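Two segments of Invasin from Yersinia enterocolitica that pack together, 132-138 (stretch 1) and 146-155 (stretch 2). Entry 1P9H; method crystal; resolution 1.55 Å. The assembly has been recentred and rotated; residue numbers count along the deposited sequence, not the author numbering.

Stretch 1 132-138: SKADAKN
Stretch 2, residues 146-155: SHVAANHGYS

The two segments run parallel, in a register set by CA-CA distances of 4.8 Å for Ser132-Ser146 and Lys133-His147, 5.2 Å for Ala134-Val148 and 3.8 Å for Ala136-Ala150. Ser146 (phi/psi -72/152, chi1 p) begins the ladder: its O accepts from Lys133 N at 2.9 Å, N-H...O angle 153°. Extended His147 (-153/125) bridges Lys133 (-138/111, chi1 m), both side chains on one sheet face. With chi1 t and chi2 43°, its ring turns an edge to the neighbouring strand, and ND1 gives a weak hydrogen bond to Lys133 O at 3.4 Å. Val148 (-111/110, chi1 t) faces the other side with Ala134 (-103/77); its N donates to Lys133 O at 3.0 Å and 168°; one carbonyl thus serves both donors. Val148 O receives Asp135 N at 3.1 Å, but the 130° angle makes the bond weak. Asp135 (-71/-30) leaves the extended path. Val148 CG1 makes apolar contact with Ala136 CB (4.0 Å).

Ala149 to His152 forms a type I turn, closed by His152 N to Ala149 O at 2.9 Å. Ala136 CB points toward it, 3.3 Å from Ala149 O and 3.5 Å from His152 O. Water 1 joins Ala150 O (3.3 Å, weak) to Lys137 N (2.8 Å). A type II turn follows, His152 to Ser155; Tyr154 (50/29, chi1 m, chi2 93°) brings CD2 within 3.9 Å of Asn138 CB.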

# COMPACT_ATOMS: atom_id res chain seq x y z
N SER A 132 -7.14 -8.64 4.63
CA SER A 132 -6.00 -8.69 5.55
C SER A 132 -6.46 -8.09 6.87
O SER A 132 -7.30 -7.17 6.88
CB SER A 132 -4.81 -7.91 4.98
OG SER A 132 -5.15 -6.56 4.69
N LYS A 133 -5.94 -8.59 7.98
CA LYS A 133 -6.34 -8.11 9.30
C LYS A 133 -5.19 -7.92 10.27
O LYS A 133 -4.57 -8.89 10.72
CB LYS A 133 -7.35 -9.08 9.92
CG LYS A 133 -8.62 -9.32 9.12
CD LYS A 133 -9.43 -10.45 9.76
CE LYS A 133 -10.69 -10.76 8.96
NZ LYS A 133 -11.66 -9.64 8.98
N ALA A 134 -4.90 -6.66 10.60
CA ALA A 134 -3.84 -6.33 11.56
C ALA A 134 -4.60 -5.97 12.83
O ALA A 134 -4.75 -4.79 13.17
CB ALA A 134 -3.04 -5.14 11.05
N ASP A 135 -5.08 -6.99 13.52
CA ASP A 135 -5.88 -6.80 14.73
C ASP A 135 -5.15 -6.29 15.96
O ASP A 135 -5.74 -5.61 16.79
CB ASP A 135 -6.61 -8.10 15.09
CG ASP A 135 -7.74 -8.44 14.13
OD1 ASP A 135 -8.04 -7.61 13.24
OD2 ASP A 135 -8.33 -9.53 14.27
N ALA A 136 -3.87 -6.62 16.08
CA ALA A 136 -3.10 -6.15 17.22
C ALA A 136 -2.61 -4.75 16.89
O ALA A 136 -2.26 -4.46 15.74
CB ALA A 136 -1.91 -7.08 17.47
N LYS A 137 -2.61 -3.86 17.87
CA LYS A 137 -2.13 -2.51 17.61
C LYS A 137 -0.68 -2.61 17.13
O LYS A 137 0.07 -3.47 17.58
CB LYS A 137 -2.22 -1.64 18.87
CG LYS A 137 -3.65 -1.37 19.31
CD LYS A 137 -3.69 -0.34 20.44
CE LYS A 137 -5.12 -0.00 20.83
NZ LYS A 137 -5.17 1.06 21.87
N ASN A 138 -0.31 -1.73 16.20
CA ASN A 138 1.03 -1.69 15.63
C ASN A 138 1.43 -2.93 14.83
O ASN A 138 2.58 -3.04 14.42
CB ASN A 138 2.06 -1.45 16.74
CG ASN A 138 1.79 -0.18 17.52
OD1 ASN A 138 0.76 -0.04 18.16
ND2 ASN A 138 2.73 0.76 17.46
N SER A 146 -4.24 -12.39 5.46
CA SER A 146 -3.14 -12.50 6.41
C SER A 146 -3.75 -12.02 7.72
O SER A 146 -4.67 -11.20 7.71
CB SER A 146 -1.96 -11.60 5.99
OG SER A 146 -2.36 -10.27 5.74
N HIS A 147 -3.26 -12.51 8.85
CA HIS A 147 -3.88 -12.13 10.10
C HIS A 147 -3.00 -12.15 11.33
O HIS A 147 -2.35 -13.16 11.63
CB HIS A 147 -5.09 -13.05 10.31
CG HIS A 147 -5.82 -12.84 11.60
ND1 HIS A 147 -6.11 -11.59 12.11
CD2 HIS A 147 -6.39 -13.72 12.46
CE1 HIS A 147 -6.81 -11.71 13.22
NE2 HIS A 147 -7.00 -13.00 13.46
N VAL A 148 -2.95 -11.02 12.02
CA VAL A 148 -2.21 -10.91 13.27
C VAL A 148 -3.30 -10.75 14.32
O VAL A 148 -3.98 -9.72 14.37
CB VAL A 148 -1.28 -9.68 13.31
CG1 VAL A 148 -0.58 -9.60 14.67
CG2 VAL A 148 -0.24 -9.77 12.20
N ALA A 149 -3.48 -11.77 15.15
CA ALA A 149 -4.50 -11.74 16.19
C ALA A 149 -4.25 -10.60 17.16
O ALA A 149 -3.11 -10.20 17.40
CB ALA A 149 -4.52 -13.07 16.92
N ALA A 150 -5.34 -10.08 17.73
CA ALA A 150 -5.27 -8.94 18.65
C ALA A 150 -4.33 -9.09 19.84
O ALA A 150 -3.87 -8.09 20.39
CB ALA A 150 -6.67 -8.59 19.13
N ASN A 151 -4.04 -10.33 20.25
CA ASN A 151 -3.15 -10.57 21.38
C ASN A 151 -1.70 -10.79 20.99
O ASN A 151 -0.85 -11.06 21.84
CB ASN A 151 -3.67 -11.77 22.20
CG ASN A 151 -3.71 -13.06 21.40
OD1 ASN A 151 -4.12 -13.07 20.23
ND2 ASN A 151 -3.33 -14.16 22.03
N HIS A 152 -1.39 -10.67 19.70
CA HIS A 152 -0.03 -10.87 19.23
C HIS A 152 0.63 -9.52 18.98
O HIS A 152 0.86 -9.11 17.84
CB HIS A 152 -0.04 -11.71 17.96
CG HIS A 152 -0.59 -13.09 18.17
ND1 HIS A 152 -1.02 -13.89 17.14
CD2 HIS A 152 -0.77 -13.81 19.30
CE1 HIS A 152 -1.45 -15.04 17.62
NE2 HIS A 152 -1.31 -15.02 18.94
N GLY A 153 0.93 -8.83 20.08
CA GLY A 153 1.54 -7.51 20.00
C GLY A 153 2.78 -7.39 19.15
O GLY A 153 3.64 -8.27 19.14
N TYR A 154 2.85 -6.28 18.42
CA TYR A 154 3.97 -5.94 17.55
C TYR A 154 4.42 -7.03 16.58
O TYR A 154 5.58 -7.08 16.20
CB TYR A 154 5.16 -5.50 18.40
CG TYR A 154 4.82 -4.37 19.35
CD1 TYR A 154 4.43 -4.64 20.66
CD2 TYR A 154 4.85 -3.05 18.93
CE1 TYR A 154 4.07 -3.61 21.53
CE2 TYR A 154 4.50 -2.01 19.79
CZ TYR A 154 4.12 -2.30 21.09
OH TYR A 154 3.78 -1.27 21.94
N SER A 155 3.49 -7.89 16.18
CA SER A 155 3.84 -8.97 15.26
C SER A 155 3.52 -8.67 13.80
O SER A 155 2.88 -7.67 13.47
CB SER A 155 3.15 -10.27 15.70
OG SER A 155 3.67 -10.68 16.95
O HOH W 1 -3.77 -4.76 20.31
O HOH W 2 4.58 -4.92 13.86